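Local atomic coordinates of lactaldehyde dehydrogenase (Methanocaldococcus jannaschii, PDB entry 3PQA), a protein that oxidises lactaldehyde to lactate with NAD as the preferred coenzyme, a step in the biosynthesis of coenzyme F420. Residues T42-K45 and Y46-V49; I55-R58 and Y59-M63. All coordinates share one frame; numbering follows the deposited sequence. Where two conformers were deposited one is given.

From the N terminus, the chain runs down helix 33-44, turns at interaction 1 (residues 42-49) into the short helix 47-51, and after a brief connection enters helix 55-71, whose first two and a half turns form interaction 2 (residues 55-63). The two contacts lie in series and neither nests nor crosses; their centres are about 18 Å apart and their nearest atoms about 8 Å. Interaction 1 closes a tight turn between two helices, whereas interaction 2 closes only helical turns. The first sets its turn against strands 122-138 and 160-165 of a mixed sheet; the second lays its helix against helices 88-111, 145-156 and 171-186 and is met at its start by Asp-120 of a neighbouring subunit.

Interaction 1: residues T42-K45 and Y46-V49; sequences TAEK and YKEV
Tyr-46 N donates to Ala-43 O at 2.9 Å, and Lys-47 N to Glu-44 O at 3.3 Å, the second bond closing a type I beta turn from Glu-44 to Lys-47. Both donors stand well above the plane of the carbonyl they approach, as the chain leaves helix 33-44 and bends into helix 47-51, with Tyr-46 at the N-cap position. Two waters continue the connection: one donates to Glu-44 O and accepts from Glu-48 N, while the other donates to Lys-45 O and accepts from Val-49 N at 2.9 Å.

The Tyr-46 ring folds back beside Thr-42. With CG beside its own backbone N (chi1 -66°), CD2 comes to 3.3 Å from Thr-42 O, and CE2 lies 4.0 Å from Thr-42 CG2, the two side chains pointing the same way. Pro-190 and Val-193 also pack on the tyrosine. Across the turn, Lys-47 runs its CG past Glu-44 O at 3.3 Å, and its CD meets Glu-44 CG.

The charged ends of this last pair do not meet: in the conformer given, Glu-44 OE2 and Lys-47 NZ are 5.9 Å apart. In that conformer Glu-44 instead forms a salt bridge with Lys-213, and Lys-47 NZ is hydrogen-bonded to Asn-215 OD1. Across the turn itself the polar contacts are therefore backbone and water-mediated bonds, while the charged ends of Glu-44 and Lys-47 are held by residues beyond it.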
ATOM      1  N   THR B  42      30.420 -22.726   3.638  1.00 17.66           N
ATOM      2  CA  THR B  42      29.726 -23.479   2.593  1.00 17.85           C
ATOM      3  C   THR B  42      28.402 -22.835   2.158  1.00 17.08           C
ATOM      4  O   THR B  42      28.152 -22.710   0.957  1.00 17.81           O
ATOM      5  CB  THR B  42      29.581 -24.975   2.977  1.00 19.16           C
ATOM      6  OG1 THR B  42      30.883 -25.521   3.195  1.00 20.76           O
ATOM      7  CG2 THR B  42      28.934 -25.760   1.864  1.00 20.77           C
ATOM      8  N   ALA B  43      27.586 -22.387   3.121  1.00 15.88           N
ATOM      9  CA  ALA B  43      26.365 -21.625   2.845  1.00 14.97           C
ATOM     10  C   ALA B  43      26.637 -20.407   1.955  1.00 14.23           C
ATOM     11  O   ALA B  43      25.868 -20.119   1.021  1.00 14.80           O
ATOM     12  CB  ALA B  43      25.699 -21.193   4.171  1.00 15.27           C
ATOM     13  N   GLU B  44      27.749 -19.721   2.228  1.00 13.40           N
ATOM     14  CA  GLU B  44      28.167 -18.544   1.466  0.50 13.43           C
ATOM     15  C   GLU B  44      28.258 -18.863  -0.031  1.00 12.18           C
ATOM     16  O   GLU B  44      27.923 -18.026  -0.881  1.00 12.09           O
ATOM     17  CB  GLU B  44      29.522 -18.026   1.982  0.50 15.64           C
ATOM     18  CG  GLU B  44      29.993 -16.701   1.368  0.50 17.78           C
ATOM     19  CD  GLU B  44      31.446 -16.370   1.692  0.50 16.23           C
ATOM     20  OE1 GLU B  44      32.190 -17.277   2.109  0.50 17.87           O
ATOM     21  OE2 GLU B  44      31.855 -15.201   1.524  0.50 17.96           O
ATOM     22  N   LYS B  45      28.721 -20.078  -0.341  1.00 11.74           N
ATOM     23  CA  LYS B  45      28.931 -20.512  -1.720  1.00 12.99           C
ATOM     24  C   LYS B  45      27.623 -20.638  -2.491  1.00 13.08           C
ATOM     25  O   LYS B  45      27.637 -20.639  -3.716  1.00 13.43           O
ATOM     26  CB  LYS B  45      29.701 -21.841  -1.774  1.00 15.50           C
ATOM     27  CG  LYS B  45      31.127 -21.738  -1.256  1.00 17.85           C
ATOM     28  CD  LYS B  45      31.838 -23.085  -1.234  1.00 16.48           C
ATOM     29  CE  LYS B  45      33.214 -22.954  -0.576  1.00 18.14           C
ATOM     30  NZ  LYS B  45      33.932 -24.259  -0.535  1.00 16.86           N
ATOM     31  N   TYR B  46      26.497 -20.717  -1.774  1.00 13.82           N
ATOM     32  CA  TYR B  46      25.203 -20.884  -2.436  1.00 15.46           C
ATOM     33  C   TYR B  46      24.333 -19.635  -2.462  1.00 13.56           C
ATOM     34  O   TYR B  46      23.163 -19.705  -2.858  1.00 13.61           O
ATOM     35  CB  TYR B  46      24.436 -22.039  -1.806  1.00 19.93           C
ATOM     36  CG  TYR B  46      25.106 -23.363  -2.044  1.00 21.02           C
ATOM     37  CD1 TYR B  46      25.063 -23.975  -3.299  1.00 20.60           C
ATOM     38  CD2 TYR B  46      25.793 -23.994  -1.022  1.00 20.62           C
ATOM     39  CE1 TYR B  46      25.699 -25.200  -3.513  1.00 21.25           C
ATOM     40  CE2 TYR B  46      26.419 -25.211  -1.216  1.00 21.25           C
ATOM     41  CZ  TYR B  46      26.364 -25.809  -2.452  1.00 20.92           C
ATOM     42  OH  TYR B  46      27.000 -27.015  -2.612  1.00 21.40           O
ATOM     43  N   LYS B  47      24.906 -18.500  -2.063  1.00 13.02           N
ATOM     44  CA  LYS B  47      24.178 -17.214  -2.044  1.00 13.32           C
ATOM     45  C   LYS B  47      23.667 -16.812  -3.422  1.00 13.66           C
ATOM     46  O   LYS B  47      22.536 -16.339  -3.550  1.00 13.63           O
ATOM     47  CB  LYS B  47      25.045 -16.098  -1.456  1.00 14.19           C
ATOM     48  CG  LYS B  47      25.280 -16.223   0.046  1.00 14.70           C
ATOM     49  CD  LYS B  47      26.229 -15.138   0.574  1.00 14.53           C
ATOM     50  CE  LYS B  47      25.527 -13.779   0.757  1.00 14.78           C
ATOM     51  NZ  LYS B  47      26.496 -12.723   1.204  1.00 14.58           N
ATOM     52  N   GLU B  48      24.498 -16.997  -4.445  1.00 15.26           N
ATOM     53  CA  GLU B  48      24.087 -16.685  -5.819  1.00 17.25           C
ATOM     54  C   GLU B  48      22.959 -17.569  -6.325  1.00 15.56           C
ATOM     55  O   GLU B  48      22.019 -17.073  -6.954  1.00 15.38           O
ATOM     56  CB  GLU B  48      25.283 -16.687  -6.781  1.00 22.98           C
ATOM     57  CG  GLU B  48      26.078 -15.390  -6.710  1.00 26.11           C
ATOM     58  CD  GLU B  48      25.215 -14.161  -7.009  1.00 24.17           C
ATOM     59  OE1 GLU B  48      25.059 -13.300  -6.121  1.00 26.21           O
ATOM     60  OE2 GLU B  48      24.690 -14.059  -8.136  1.00 26.33           O
ATOM     61  N   VAL B  49      23.050 -18.871  -6.049  1.00 15.94           N
ATOM     62  CA  VAL B  49      21.995 -19.819  -6.410  1.00 16.96           C
ATOM     63  C   VAL B  49      20.638 -19.443  -5.811  1.00 16.13           C
ATOM     64  O   VAL B  49      19.628 -19.392  -6.539  1.00 16.17           O
ATOM     65  CB  VAL B  49      22.375 -21.290  -6.053  1.00 19.15           C
ATOM     66  CG1 VAL B  49      21.154 -22.212  -6.129  1.00 21.36           C
ATOM     67  CG2 VAL B  49      23.440 -21.791  -6.987  1.00 21.29           C
TER
HETATM   68  O   HOH W   1      27.633 -17.033  -3.701  1.00 25.46           O
HETATM   69  O   HOH W   2      25.799 -19.684  -5.476  1.00 18.57           O

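Interaction 2: residues I55-R58 and Y59-M63; sequences ITKR and YNILM
Arg-58, Tyr-59 and Lys-57 lie near the start of alpha-helix 55-71, where four successive i to i+4 backbone bonds join residues 55-58 to 59-62. The bond from Tyr-59 N to Ile-55 O measures 2.8 Å, and that from Leu-62 N to Arg-58 O 2.9 Å.

Arg-58 meets the following turn through its backbone: Leu-62 lays CG at 3.3 Å from Arg-58 O. The guanidinium group of Arg-58 turns back to the start of the helix, chi3 of -80° bending the chain. There NE and NH1 make weak hydrogen bonds to Pro-54 O and Leu-53 O, and NH2 makes a hydrogen bond to Ala-156 O of helix 145-156, so this one group ties the helix start to a neighbouring helix.

Tyr-59 sets CB 3.4 Å from Ile-55 O, then leads the far end of its ring away from the preceding turn, with CG opposite the backbone N (chi1 172°). Thr-56 O lies near the ring plane at its edge, and Asn-60 OD1 is in plane at the edge as well. Met-63 CG covers one ring face near the rim, 3.7 Å above its plane; Lys-110 of helix 88-111 adds a cation-pi interaction.

Lys-57 crosses Ile-61 at an angle, its CG 4.1 Å from Ile-61 CD1, while Lys-57 NZ is hydrogen-bonded to Tyr-187 O. At the N-terminal end, Asp-120 of a neighbouring subunit accepts hydrogen bonds from Ile-55 N and Thr-56 N. One turn further, Asn-60 runs alongside Thr-56, its ND2 3.7 Å from Thr-56 CG2.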
ATOM      1  N   ILE B  55      10.784 -17.191  -8.902  1.00 13.83           N
ATOM      2  CA  ILE B  55       9.573 -17.142  -8.083  1.00 15.18           C
ATOM      3  C   ILE B  55       8.860 -18.488  -8.071  1.00 14.12           C
ATOM      4  O   ILE B  55       8.474 -18.977  -7.003  1.00 14.19           O
ATOM      5  CB  ILE B  55       8.598 -16.045  -8.592  1.00 17.28           C
ATOM      6  CG1 ILE B  55       9.194 -14.670  -8.332  1.00 17.66           C
ATOM      7  CG2 ILE B  55       7.187 -16.180  -7.955  1.00 17.72           C
ATOM      8  CD1 ILE B  55       8.473 -13.562  -9.069  1.00 17.73           C
ATOM      9  N   THR B  56       8.693 -19.085  -9.254  1.00 13.73           N
ATOM     10  CA  THR B  56       7.953 -20.344  -9.373  1.00 14.57           C
ATOM     11  C   THR B  56       8.627 -21.456  -8.552  1.00 13.81           C
ATOM     12  O   THR B  56       7.944 -22.238  -7.883  1.00 13.84           O
ATOM     13  CB  THR B  56       7.737 -20.735 -10.861  1.00 16.69           C
ATOM     14  OG1 THR B  56       6.947 -19.718 -11.500  1.00 18.79           O
ATOM     15  CG2 THR B  56       7.009 -22.073 -11.005  1.00 18.74           C
ATOM     16  N   LYS B  57       9.960 -21.486  -8.580  1.00 14.53           N
ATOM     17  CA  LYS B  57      10.728 -22.463  -7.798  1.00 16.81           C
ATOM     18  C   LYS B  57      10.566 -22.266  -6.281  1.00 13.86           C
ATOM     19  O   LYS B  57      10.273 -23.223  -5.555  1.00 13.79           O
ATOM     20  CB  LYS B  57      12.201 -22.447  -8.195  1.00 23.51           C
ATOM     21  CG  LYS B  57      12.951 -23.667  -7.674  1.00 26.22           C
ATOM     22  CD  LYS B  57      14.007 -24.144  -8.654  1.00 25.91           C
ATOM     23  CE  LYS B  57      13.413 -24.946  -9.800  1.00 26.68           C
ATOM     24  NZ  LYS B  57      14.495 -25.739 -10.447  1.00 26.52           N
ATOM     25  N   ARG B  58      10.731 -21.028  -5.812  1.00 12.39           N
ATOM     26  CA  ARG B  58      10.477 -20.705  -4.405  1.00 12.86           C
ATOM     27  C   ARG B  58       9.062 -21.080  -3.973  1.00 11.49           C
ATOM     28  O   ARG B  58       8.872 -21.695  -2.912  1.00 12.22           O
ATOM     29  CB  ARG B  58      10.762 -19.226  -4.121  1.00 18.10           C
ATOM     30  CG  ARG B  58      12.234 -18.903  -3.960  1.00 21.04           C
ATOM     31  CD  ARG B  58      12.449 -17.405  -3.916  1.00 20.57           C
ATOM     32  NE  ARG B  58      12.439 -16.808  -5.252  1.00 22.24           N
ATOM     33  CZ  ARG B  58      12.346 -15.505  -5.499  1.00 22.01           C
ATOM     34  NH1 ARG B  58      12.379 -15.067  -6.757  1.00 22.67           N
ATOM     35  NH2 ARG B  58      12.226 -14.636  -4.499  1.00 22.43           N
ATOM     36  N   TYR B  59       8.078 -20.709  -4.797  1.00 11.35           N
ATOM     37  CA  TYR B  59       6.686 -21.035  -4.532  1.00 12.13           C
ATOM     38  C   TYR B  59       6.535 -22.557  -4.380  1.00 12.10           C
ATOM     39  O   TYR B  59       5.950 -23.039  -3.399  1.00 12.80           O
ATOM     40  CB  TYR B  59       5.797 -20.492  -5.662  1.00 14.71           C
ATOM     41  CG  TYR B  59       4.357 -20.941  -5.581  1.00 16.00           C
ATOM     42  CD1 TYR B  59       3.416 -20.207  -4.867  1.00 15.14           C
ATOM     43  CD2 TYR B  59       3.936 -22.100  -6.235  1.00 15.18           C
ATOM     44  CE1 TYR B  59       2.082 -20.630  -4.789  1.00 16.24           C
ATOM     45  CE2 TYR B  59       2.614 -22.525  -6.171  1.00 16.24           C
ATOM     46  CZ  TYR B  59       1.696 -21.787  -5.448  1.00 15.39           C
ATOM     47  OH  TYR B  59       0.394 -22.227  -5.375  1.00 16.47           O
ATOM     48  N   ASN B  60       7.066 -23.296  -5.351  1.00 12.35           N
ATOM     49  CA  ASN B  60       6.949 -24.753  -5.336  1.00 13.19           C
ATOM     50  C   ASN B  60       7.573 -25.389  -4.107  1.00 12.25           C
ATOM     51  O   ASN B  60       6.975 -26.290  -3.500  1.00 12.79           O
ATOM     52  CB  ASN B  60       7.548 -25.363  -6.607  1.00 15.50           C
ATOM     53  CG  ASN B  60       6.670 -25.137  -7.825  1.00 15.61           C
ATOM     54  OD1 ASN B  60       5.470 -24.881  -7.694  1.00 15.78           O
ATOM     55  ND2 ASN B  60       7.267 -25.227  -9.021  1.00 15.79           N
ATOM     56  N   ILE B  61       8.764 -24.914  -3.738  1.00 11.93           N
ATOM     57  CA  ILE B  61       9.486 -25.425  -2.561  1.00 12.43           C
ATOM     58  C   ILE B  61       8.675 -25.175  -1.300  1.00 11.53           C
ATOM     59  O   ILE B  61       8.484 -26.074  -0.476  1.00 12.39           O
ATOM     60  CB  ILE B  61      10.880 -24.787  -2.419  1.00 14.42           C
ATOM     61  CG1 ILE B  61      11.821 -25.313  -3.503  1.00 14.60           C
ATOM     62  CG2 ILE B  61      11.471 -25.070  -1.026  1.00 14.60           C
ATOM     63  CD1 ILE B  61      13.057 -24.461  -3.681  1.00 14.70           C
ATOM     64  N   LEU B  62       8.167 -23.950  -1.164  1.00 11.46           N
ATOM     65  CA  LEU B  62       7.362 -23.598   0.014  1.00 11.71           C
ATOM     66  C   LEU B  62       6.073 -24.454   0.106  1.00 11.55           C
ATOM     67  O   LEU B  62       5.733 -24.972   1.175  1.00 11.17           O
ATOM     68  CB  LEU B  62       7.057 -22.091   0.031  1.00 12.18           C
ATOM     69  CG  LEU B  62       8.327 -21.247   0.266  1.00 12.29           C
ATOM     70  CD1 LEU B  62       8.120 -19.777  -0.103  1.00 12.30           C
ATOM     71  CD2 LEU B  62       8.859 -21.377   1.708  1.00 12.27           C
ATOM     72  N   MET B  63       5.374 -24.609  -1.022  1.00 12.25           N
ATOM     73  CA  MET B  63       4.162 -25.419  -1.056  1.00 12.78           C
ATOM     74  C   MET B  63       4.441 -26.884  -0.742  1.00 12.14           C
ATOM     75  O   MET B  63       3.648 -27.532  -0.046  1.00 12.64           O
ATOM     76  CB  MET B  63       3.427 -25.274  -2.392  1.00 15.43           C
ATOM     77  CG  MET B  63       2.758 -23.904  -2.570  1.00 16.55           C
ATOM     78  SD  MET B  63       1.568 -23.464  -1.277  1.00 15.89           S
ATOM     79  CE  MET B  63       0.270 -24.642  -1.550  1.00 16.72           C
TER